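Local atomic coordinates of protein K7 (Vaccinia virus WR, PDB entry 3JRV), a protein that helps the virus evade innate immunity as a Bcl-2-like protein that binds the host RNA helicase DDX3, TRAF6 and IRAK2, blocking IRF3 and NF-kappa-B activation. Residues F12-I20 / T48-E56; V92-I102 / L131-L140. One frame throughout, in Å; residues are numbered along the deposited sequence.

How the contacts relate
Both contacts lie in one all-helical Bcl-2-like chain and follow each other in sequence: contact 1 closes before contact 2 opens. Contact 1 lays the loop 12-20 over the start of helix 52-58, while contact 2 sets the beginning of helix 95-114 across the beginning of helix 134-148. Their centres are 19 Å apart and their nearest atoms about 6 Å, so they do not touch. Two helices reach both. Helix 26-42 receives Leu-53 and Phe-14 of contact 1 and Met-132 and Leu-140 of contact 2; helix 134-148 starts in contact 2, and its far end, at Leu-148, packs on Arg-52 and Leu-53 of contact 1.

Contact 1: residues F12-I20 / T48-E56; sequences FYFVDDDKI and TSCGRLYKE
The carbonyl oxygen of Asp-17 is met by Leu-53 N at 3.1 Å from Asp-17 O, tilted from the carbonyl plane, and by an ordered water at 2.7 Å from the same oxygen. That water accepts from Tyr-54 N and also lies within hydrogen-bonding distance of Phe-14 O, bridging the loop and the first turn of helix 52-58. Beside it, Gly-51 N gives its hydrogen to Val-15 O at 2.8 Å, in the carbonyl plane. Gly-51 is the N-cap residue, and the loop passes close here, with Gly-51 CA 3.5 Å from Asp-17 O. Asp-18 finishes the polar seam: its OD1 receives Arg-52 N at 2.9 Å in an almost straight bond (178°), met on the anti side of the carboxylate, about 31° out of its plane.

Farther along, Tyr-54 slides its ring under the type I turn Phe-14 to Asp-17. Val-15 CA sits over one face, 3.8 Å from the centroid of the Tyr-54 ring, a CH-pi contact. With CG2 anti to the backbone N, Val-15 lays that methyl beside both Tyr-54 CE2 and Cys-50 CB. The phenol oxygen reaches on to Glu-32 of helix 26-42, whose carboxylate also takes the N-H groups of Tyr-13 and Phe-14. Leu-53 parts its methyls, CD1 lying 3.7 Å from Ile-20 CG2 and CD2 near Lys-19 O and Ile-20 CB, with the Phe-14 ring a little farther off.

Loop oxygens thus take the N-H groups of residues 51, 52 and 53 at the helix start, and the carboxylate of Asp-18 there would probably interact favourably with the helix dipole.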
loop_
_atom_site.group_PDB
_atom_site.type_symbol
_atom_site.label_atom_id
_atom_site.label_comp_id
_atom_site.label_asym_id
_atom_site.label_seq_id
_atom_site.Cartn_x
_atom_site.Cartn_y
_atom_site.Cartn_z
ATOM N N PHE A 12 2.469 9.068 10.749
ATOM C CA PHE A 12 3.106 8.345 9.664
ATOM C C PHE A 12 4.610 8.468 9.816
ATOM O O PHE A 12 5.174 9.527 9.545
ATOM C CB PHE A 12 2.626 8.935 8.333
ATOM C CG PHE A 12 1.161 8.784 8.146
ATOM C CD1 PHE A 12 0.663 7.628 7.592
ATOM C CD2 PHE A 12 0.272 9.757 8.581
ATOM C CE1 PHE A 12 -0.675 7.393 7.452
ATOM C CE2 PHE A 12 -1.106 9.547 8.429
ATOM C CZ PHE A 12 -1.575 8.332 7.902
ATOM N N TYR A 13 5.220 7.421 10.353
ATOM C CA TYR A 13 6.622 7.461 10.741
ATOM C C TYR A 13 7.577 7.468 9.561
ATOM O O TYR A 13 8.731 7.920 9.716
ATOM C CB TYR A 13 6.929 6.250 11.603
ATOM C CG TYR A 13 6.212 6.318 12.922
ATOM C CD1 TYR A 13 6.718 7.087 13.982
ATOM C CD2 TYR A 13 5.021 5.622 13.111
ATOM C CE1 TYR A 13 6.024 7.169 15.173
ATOM C CE2 TYR A 13 4.353 5.668 14.319
ATOM C CZ TYR A 13 4.861 6.427 15.343
ATOM O OH TYR A 13 4.151 6.483 16.533
ATOM N N PHE A 14 7.128 6.985 8.393
ATOM C CA PHE A 14 8.043 6.898 7.258
ATOM C C PHE A 14 7.833 7.961 6.190
ATOM O O PHE A 14 8.556 7.981 5.166
ATOM C CB PHE A 14 7.913 5.528 6.581
ATOM C CG PHE A 14 8.274 4.362 7.474
ATOM C CD1 PHE A 14 9.567 3.847 7.477
ATOM C CD2 PHE A 14 7.301 3.747 8.261
ATOM C CE1 PHE A 14 9.884 2.716 8.269
ATOM C CE2 PHE A 14 7.604 2.653 9.064
ATOM C CZ PHE A 14 8.896 2.159 9.099
ATOM N N VAL A 15 6.834 8.827 6.392
ATOM C CA VAL A 15 6.375 9.745 5.344
ATOM C C VAL A 15 7.451 10.644 4.748
ATOM O O VAL A 15 7.381 10.923 3.544
ATOM C CB VAL A 15 5.168 10.570 5.825
ATOM C CG1 VAL A 15 5.548 11.519 6.988
ATOM C CG2 VAL A 15 4.558 11.399 4.681
ATOM N N ASP A 16 8.450 11.061 5.552
ATOM C CA ASP A 16 9.511 11.912 5.067
ATOM C C ASP A 16 10.857 11.201 4.821
ATOM O O ASP A 16 11.859 11.855 4.470
ATOM C CB ASP A 16 9.687 13.120 5.997
ATOM C CG ASP A 16 8.543 14.086 5.856
ATOM O OD1 ASP A 16 8.189 14.402 4.695
ATOM O OD2 ASP A 16 8.001 14.521 6.890
ATOM N N ASP A 17 10.852 9.871 4.933
ATOM C CA ASP A 17 12.125 9.113 4.825
ATOM C C ASP A 17 12.540 8.995 3.345
ATOM O O ASP A 17 11.690 8.879 2.441
ATOM C CB ASP A 17 11.967 7.702 5.399
ATOM C CG ASP A 17 11.770 7.672 6.903
ATOM O OD1 ASP A 17 11.774 8.736 7.567
ATOM O OD2 ASP A 17 11.636 6.558 7.432
ATOM N N ASP A 18 13.843 9.041 3.098
ATOM C CA ASP A 18 14.415 8.852 1.778
ATOM C C ASP A 18 15.065 7.491 1.657
ATOM O O ASP A 18 15.531 7.163 0.582
ATOM C CB ASP A 18 15.488 9.896 1.484
ATOM C CG ASP A 18 14.900 11.279 1.163
ATOM O OD1 ASP A 18 13.651 11.391 1.008
ATOM O OD2 ASP A 18 15.658 12.286 1.133
ATOM N N LYS A 19 15.074 6.719 2.735
ATOM C CA LYS A 19 15.817 5.434 2.791
ATOM C C LYS A 19 15.003 4.436 3.589
ATOM O O LYS A 19 14.264 4.830 4.501
ATOM C CB LYS A 19 17.158 5.638 3.606
ATOM C CG LYS A 19 18.163 6.681 3.142
ATOM C CD LYS A 19 18.794 6.292 1.840
ATOM C CE LYS A 19 19.825 7.331 1.384
ATOM N NZ LYS A 19 20.579 6.697 0.269
ATOM N N ILE A 20 15.212 3.134 3.363
ATOM C CA ILE A 20 14.869 2.116 4.362
ATOM C C ILE A 20 15.923 1.024 4.302
ATOM O O ILE A 20 16.218 0.481 3.229
ATOM C CB ILE A 20 13.473 1.478 4.151
ATOM C CG1 ILE A 20 13.179 0.436 5.233
ATOM C CG2 ILE A 20 13.320 0.870 2.717
ATOM C CD1 ILE A 20 11.716 0.226 5.484
ATOM N N THR A 48 2.282 15.728 -2.100
ATOM C CA THR A 48 3.682 15.940 -2.502
ATOM C C THR A 48 4.640 16.037 -1.307
ATOM O O THR A 48 5.854 16.012 -1.471
ATOM C CB THR A 48 3.883 17.236 -3.345
ATOM O OG1 THR A 48 3.786 18.403 -2.515
ATOM C CG2 THR A 48 2.924 17.328 -4.506
ATOM N N SER A 49 4.104 16.137 -0.099
ATOM C CA SER A 49 4.939 16.339 1.079
ATOM C C SER A 49 5.309 14.974 1.646
ATOM O O SER A 49 4.778 14.515 2.683
ATOM C CB SER A 49 4.211 17.200 2.115
ATOM O OG SER A 49 4.042 18.535 1.644
ATOM N N CYS A 50 6.177 14.285 0.904
ATOM C CA CYS A 50 6.639 12.973 1.323
ATOM C C CYS A 50 8.025 12.753 0.731
ATOM O O CYS A 50 8.481 13.522 -0.129
ATOM C CB CYS A 50 5.666 11.860 0.882
ATOM S SG CYS A 50 5.523 11.648 -0.864
ATOM N N GLY A 51 8.722 11.751 1.260
ATOM C CA GLY A 51 10.105 11.569 0.849
ATOM C C GLY A 51 10.266 10.595 -0.311
ATOM O O GLY A 51 9.273 10.101 -0.880
ATOM N N ARG A 52 11.522 10.284 -0.626
ATOM C CA ARG A 52 11.831 9.402 -1.761
ATOM C C ARG A 52 11.294 7.993 -1.567
ATOM O O ARG A 52 11.012 7.322 -2.554
ATOM C CB ARG A 52 13.346 9.389 -2.100
ATOM C CG ARG A 52 13.870 10.752 -2.601
ATOM C CD ARG A 52 15.369 10.717 -2.977
ATOM N NE ARG A 52 15.521 9.965 -4.226
ATOM C CZ ARG A 52 16.496 9.094 -4.504
ATOM N NH1 ARG A 52 17.457 8.840 -3.630
ATOM N NH2 ARG A 52 16.508 8.458 -5.670
ATOM N N LEU A 53 11.196 7.519 -0.314
ATOM C CA LEU A 53 10.713 6.163 -0.044
ATOM C C LEU A 53 9.234 6.024 -0.452
ATOM O O LEU A 53 8.859 5.141 -1.239
ATOM C CB LEU A 53 10.928 5.813 1.425
ATOM C CG LEU A 53 10.408 4.460 1.918
ATOM C CD1 LEU A 53 11.025 3.321 1.090
ATOM C CD2 LEU A 53 10.681 4.338 3.420
ATOM N N TYR A 54 8.394 6.912 0.066
ATOM C CA TYR A 54 6.977 6.938 -0.366
ATOM C C TYR A 54 6.851 7.152 -1.861
ATOM O O TYR A 54 6.027 6.499 -2.497
ATOM C CB TYR A 54 6.211 8.037 0.375
ATOM C CG TYR A 54 5.547 7.581 1.644
ATOM C CD1 TYR A 54 6.117 6.634 2.484
ATOM C CD2 TYR A 54 4.387 8.233 2.088
ATOM C CE1 TYR A 54 5.541 6.305 3.730
ATOM C CE2 TYR A 54 3.782 7.872 3.275
ATOM C CZ TYR A 54 4.325 6.900 4.082
ATOM O OH TYR A 54 3.702 6.675 5.282
ATOM N N LYS A 55 7.639 8.050 -2.442
ATOM C CA LYS A 55 7.578 8.277 -3.911
ATOM C C LYS A 55 7.880 6.965 -4.652
ATOM O O LYS A 55 7.231 6.663 -5.655
ATOM C CB LYS A 55 8.520 9.417 -4.328
ATOM C CG LYS A 55 7.913 10.782 -3.956
ATOM C CD LYS A 55 8.830 11.918 -4.333
ATOM C CE LYS A 55 8.239 13.238 -3.876
ATOM N NZ LYS A 55 9.355 14.199 -3.730
ATOM N N GLU A 56 8.867 6.185 -4.172
ATOM C CA GLU A 56 9.139 4.900 -4.821
ATOM C C GLU A 56 7.944 3.966 -4.744
ATOM O O GLU A 56 7.611 3.299 -5.740
ATOM C CB GLU A 56 10.341 4.185 -4.190
ATOM C CG GLU A 56 11.697 4.492 -4.776
ATOM C CD GLU A 56 11.784 4.610 -6.299
ATOM O OE1 GLU A 56 11.514 3.685 -7.127
ATOM O OE2 GLU A 56 12.325 5.647 -6.664
HETATM O O HOH W 1 9.015 8.735 2.225
HETATM O O HOH W 2 5.380 15.278 5.368
#

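Contact 2: residues V92-I102 / L131-L140; sequences VHDQESLFATI and LMTDDNINIL
Two capped helix starts meet here, helix 95-114 and helix 134-148 of the Bcl-2-like bundle, their axes 10.3 Å apart at closest approach and crossing at -84°. The direct hydrogen bond between the segments comes from the amide of Asn-136. Its ND2 donates to Val-92 O at 3.0 Å, from above the carbonyl plane, and to Leu-131 O at 2.8 Å, nearly along the C=O axis. Both acceptors lie close to the amide plane, so the two bonds fix the rotation of this buried group and tie the turn before one helix to the end of helix 128-131.

Leu-98 fills the crossing. Its CG is anti to the backbone N (chi1 171°), which sends the branches toward the other helix: CD2 slides past the Asn-136 side chain in the opposite direction and comes within 3.4 Å of Asn-136 O, while CD1 touches both Leu-131 CD1 and the selenium of Met-132, which lie at about a right angle around it. Leu-131 CD1 also meets Val-92 CB, and it faces Thr-101 CG2 tip to tip at 3.8 Å.

At each start a side chain caps the first turn, as Asp-94 OD2 accepts from Ser-97 N and Thr-133 OG1 from Asn-136 N. The steep crossing brings Gln-95 and Phe-99 of the first helix against Ile-139 and Leu-140 of the second. Ile-139 CG2 rests on the extended Gln-95 chain, 3.7 Å from Gln-95 CG, which itself lies over one face of the Phe-99 ring. Phe-99 CE1 comes within 3.7 Å of Leu-140 CD1, and the ring stacks with Phe-60 of helix 60-68. On the outer side a water donates to both Gln-95 OE1 and Ile-139 O, each at 2.8 Å.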
loop_
_atom_site.group_PDB
_atom_site.type_symbol
_atom_site.label_atom_id
_atom_site.label_comp_id
_atom_site.label_asym_id
_atom_site.label_seq_id
_atom_site.Cartn_x
_atom_site.Cartn_y
_atom_site.Cartn_z
ATOM N N VAL A 92 0.696 -14.619 -4.088
ATOM C CA VAL A 92 1.560 -13.587 -4.673
ATOM C C VAL A 92 3.013 -13.934 -4.353
ATOM O O VAL A 92 3.441 -13.897 -3.192
ATOM C CB VAL A 92 1.220 -12.170 -4.093
ATOM C CG1 VAL A 92 2.229 -11.154 -4.606
ATOM C CG2 VAL A 92 -0.180 -11.745 -4.551
ATOM N N HIS A 93 3.741 -14.342 -5.387
ATOM C CA HIS A 93 5.061 -14.936 -5.186
ATOM C C HIS A 93 6.167 -14.467 -6.127
ATOM O O HIS A 93 7.158 -15.185 -6.319
ATOM C CB HIS A 93 4.940 -16.460 -5.242
ATOM C CG HIS A 93 4.081 -17.022 -4.154
ATOM N ND1 HIS A 93 4.351 -16.827 -2.811
ATOM C CD2 HIS A 93 2.963 -17.783 -4.210
ATOM C CE1 HIS A 93 3.391 -17.383 -2.092
ATOM N NE2 HIS A 93 2.542 -17.973 -2.916
ATOM N N ASP A 94 6.027 -13.297 -6.740
ATOM C CA ASP A 94 7.098 -12.793 -7.585
ATOM C C ASP A 94 7.083 -11.276 -7.534
ATOM O O ASP A 94 6.069 -10.670 -7.093
ATOM C CB ASP A 94 6.919 -13.270 -9.033
ATOM C CG ASP A 94 5.644 -12.692 -9.692
ATOM O OD1 ASP A 94 4.541 -13.295 -9.572
ATOM O OD2 ASP A 94 5.736 -11.629 -10.324
ATOM N N GLN A 95 8.185 -10.664 -7.955
ATOM C CA GLN A 95 8.343 -9.224 -7.769
ATOM C C GLN A 95 7.219 -8.430 -8.465
ATOM O O GLN A 95 6.663 -7.491 -7.889
ATOM C CB GLN A 95 9.726 -8.758 -8.277
ATOM C CG GLN A 95 9.966 -7.288 -8.138
ATOM C CD GLN A 95 11.391 -6.936 -8.406
ATOM O OE1 GLN A 95 12.307 -7.545 -7.828
ATOM N NE2 GLN A 95 11.602 -5.963 -9.276
ATOM N N GLU A 96 6.921 -8.738 -9.721
ATOM C CA GLU A 96 5.969 -7.898 -10.445
ATOM C C GLU A 96 4.583 -8.016 -9.803
ATOM O O GLU A 96 3.894 -6.992 -9.614
ATOM C CB GLU A 96 5.849 -8.244 -11.934
ATOM C CG GLU A 96 5.028 -7.191 -12.717
ATOM C CD GLU A 96 4.945 -7.462 -14.251
ATOM O OE1 GLU A 96 5.269 -8.604 -14.673
ATOM O OE2 GLU A 96 4.531 -6.548 -15.029
ATOM N N SER A 97 4.188 -9.241 -9.472
ATOM C CA SER A 97 2.891 -9.482 -8.834
ATOM C C SER A 97 2.836 -8.788 -7.465
ATOM O O SER A 97 1.812 -8.193 -7.094
ATOM C CB SER A 97 2.621 -10.990 -8.687
ATOM O OG SER A 97 1.299 -11.161 -8.245
ATOM N N LEU A 98 3.945 -8.832 -6.726
ATOM C CA LEU A 98 3.977 -8.220 -5.402
ATOM C C LEU A 98 3.767 -6.700 -5.557
ATOM O O LEU A 98 2.969 -6.084 -4.800
ATOM C CB LEU A 98 5.324 -8.538 -4.728
ATOM C CG LEU A 98 5.597 -7.781 -3.403
ATOM C CD1 LEU A 98 4.532 -8.200 -2.361
ATOM C CD2 LEU A 98 7.019 -8.153 -2.926
ATOM N N PHE A 99 4.552 -6.077 -6.439
ATOM C CA PHE A 99 4.479 -4.611 -6.608
ATOM C C PHE A 99 3.120 -4.198 -7.149
ATOM O O PHE A 99 2.569 -3.174 -6.727
ATOM C CB PHE A 99 5.611 -4.019 -7.459
ATOM C CG PHE A 99 6.998 -4.231 -6.904
ATOM C CD1 PHE A 99 7.200 -4.771 -5.638
ATOM C CD2 PHE A 99 8.098 -3.822 -7.656
ATOM C CE1 PHE A 99 8.537 -4.959 -5.128
ATOM C CE2 PHE A 99 9.440 -4.007 -7.171
ATOM C CZ PHE A 99 9.640 -4.541 -5.898
ATOM N N ALA A 100 2.568 -4.981 -8.081
ATOM C CA ALA A 100 1.204 -4.708 -8.587
ATOM C C ALA A 100 0.198 -4.782 -7.457
ATOM O O ALA A 100 -0.754 -3.992 -7.418
ATOM C CB ALA A 100 0.842 -5.713 -9.656
ATOM N N THR A 101 0.376 -5.722 -6.537
ATOM C CA THR A 101 -0.616 -5.936 -5.469
ATOM C C THR A 101 -0.540 -4.755 -4.493
ATOM O O THR A 101 -1.568 -4.243 -4.047
ATOM C CB THR A 101 -0.366 -7.260 -4.712
ATOM O OG1 THR A 101 -0.487 -8.343 -5.638
ATOM C CG2 THR A 101 -1.378 -7.519 -3.555
ATOM N N ILE A 102 0.671 -4.326 -4.135
ATOM C CA ILE A 102 0.792 -3.111 -3.319
ATOM C C ILE A 102 0.155 -1.908 -4.029
ATOM O O ILE A 102 -0.546 -1.098 -3.381
ATOM C CB ILE A 102 2.298 -2.845 -2.964
ATOM C CG1 ILE A 102 2.791 -4.008 -2.101
ATOM C CG2 ILE A 102 2.450 -1.478 -2.268
ATOM C CD1 ILE A 102 4.320 -4.033 -1.977
ATOM N N LEU A 131 0.673 -11.548 2.533
ATOM C CA LEU A 131 1.323 -10.924 1.393
ATOM C C LEU A 131 2.821 -10.851 1.634
ATOM O O LEU A 131 3.635 -11.203 0.736
ATOM C CB LEU A 131 0.775 -9.504 1.192
ATOM C CG LEU A 131 1.321 -8.752 -0.030
ATOM C CD1 LEU A 131 1.048 -9.493 -1.355
ATOM C CD2 LEU A 131 0.759 -7.344 -0.111
HETATM N N MSE A 132 3.193 -10.402 2.830
HETATM C CA MSE A 132 4.593 -10.068 3.099
HETATM C C MSE A 132 5.267 -11.274 3.748
HETATM O O MSE A 132 5.706 -11.227 4.898
HETATM C CB MSE A 132 4.697 -8.819 3.999
HETATM C CG MSE A 132 4.159 -7.519 3.324
HETATM SE SE MSE A 132 4.608 -7.105 1.422
HETATM C CE MSE A 132 6.534 -7.083 1.589
ATOM N N THR A 133 5.391 -12.352 2.977
ATOM C CA THR A 133 6.238 -13.496 3.365
ATOM C C THR A 133 7.679 -13.013 3.477
ATOM O O THR A 133 8.041 -11.967 2.913
ATOM C CB THR A 133 6.233 -14.574 2.254
ATOM O OG1 THR A 133 6.662 -13.993 1.010
ATOM C CG2 THR A 133 4.836 -15.122 2.042
ATOM N N ASP A 134 8.552 -13.841 4.052
ATOM C CA ASP A 134 9.972 -13.440 4.121
ATOM C C ASP A 134 10.566 -13.190 2.728
ATOM O O ASP A 134 11.314 -12.235 2.523
ATOM C CB ASP A 134 10.782 -14.489 4.898
ATOM C CG ASP A 134 10.624 -14.364 6.405
ATOM O OD1 ASP A 134 10.358 -13.242 6.880
ATOM O OD2 ASP A 134 10.757 -15.393 7.121
ATOM N N ASP A 135 10.170 -13.980 1.732
ATOM C CA ASP A 135 10.721 -13.751 0.395
ATOM C C ASP A 135 10.245 -12.438 -0.188
ATOM O O ASP A 135 11.023 -11.700 -0.817
ATOM C CB ASP A 135 10.405 -14.916 -0.558
ATOM C CG ASP A 135 11.205 -14.862 -1.868
ATOM O OD1 ASP A 135 12.461 -14.717 -1.872
ATOM O OD2 ASP A 135 10.556 -14.986 -2.929
ATOM N N ASN A 136 8.967 -12.130 0.036
ATOM C CA ASN A 136 8.452 -10.888 -0.504
ATOM C C ASN A 136 9.063 -9.673 0.197
ATOM O O ASN A 136 9.307 -8.648 -0.412
ATOM C CB ASN A 136 6.915 -10.859 -0.461
ATOM C CG ASN A 136 6.319 -11.705 -1.579
ATOM O OD1 ASN A 136 7.000 -11.962 -2.587
ATOM N ND2 ASN A 136 5.067 -12.111 -1.440
ATOM N N ILE A 137 9.221 -9.773 1.512
ATOM C CA ILE A 137 9.947 -8.735 2.267
ATOM C C ILE A 137 11.330 -8.505 1.678
ATOM O O ILE A 137 11.728 -7.364 1.430
ATOM C CB ILE A 137 10.049 -9.081 3.760
ATOM C CG1 ILE A 137 8.656 -8.998 4.371
ATOM C CG2 ILE A 137 11.076 -8.147 4.461
ATOM C CD1 ILE A 137 8.623 -9.496 5.810
ATOM N N ASN A 138 12.033 -9.604 1.384
ATOM C CA ASN A 138 13.359 -9.472 0.807
ATOM C C ASN A 138 13.350 -8.867 -0.597
ATOM O O ASN A 138 14.185 -8.012 -0.907
ATOM C CB ASN A 138 14.064 -10.817 0.830
ATOM C CG ASN A 138 14.511 -11.186 2.260
ATOM O OD1 ASN A 138 14.634 -10.305 3.139
ATOM N ND2 ASN A 138 14.712 -12.463 2.509
ATOM N N ILE A 139 12.389 -9.295 -1.426
ATOM C CA ILE A 139 12.268 -8.750 -2.771
ATOM C C ILE A 139 12.104 -7.216 -2.642
ATOM O O ILE A 139 12.730 -6.442 -3.360
ATOM C CB ILE A 139 11.069 -9.352 -3.515
ATOM C CG1 ILE A 139 11.415 -10.792 -3.933
ATOM C CG2 ILE A 139 10.718 -8.488 -4.766
ATOM C CD1 ILE A 139 10.217 -11.592 -4.345
ATOM N N LEU A 140 11.174 -6.804 -1.796
ATOM C CA LEU A 140 10.850 -5.386 -1.670
ATOM C C LEU A 140 12.032 -4.574 -1.137
ATOM O O LEU A 140 12.407 -3.554 -1.715
ATOM C CB LEU A 140 9.608 -5.187 -0.807
ATOM C CG LEU A 140 9.213 -3.711 -0.644
ATOM C CD1 LEU A 140 8.997 -3.034 -2.002
ATOM C CD2 LEU A 140 7.995 -3.599 0.271
HETATM O O HOH W 3 8.776 -16.780 -4.828
HETATM O O HOH W 4 14.078 -7.177 -5.720
#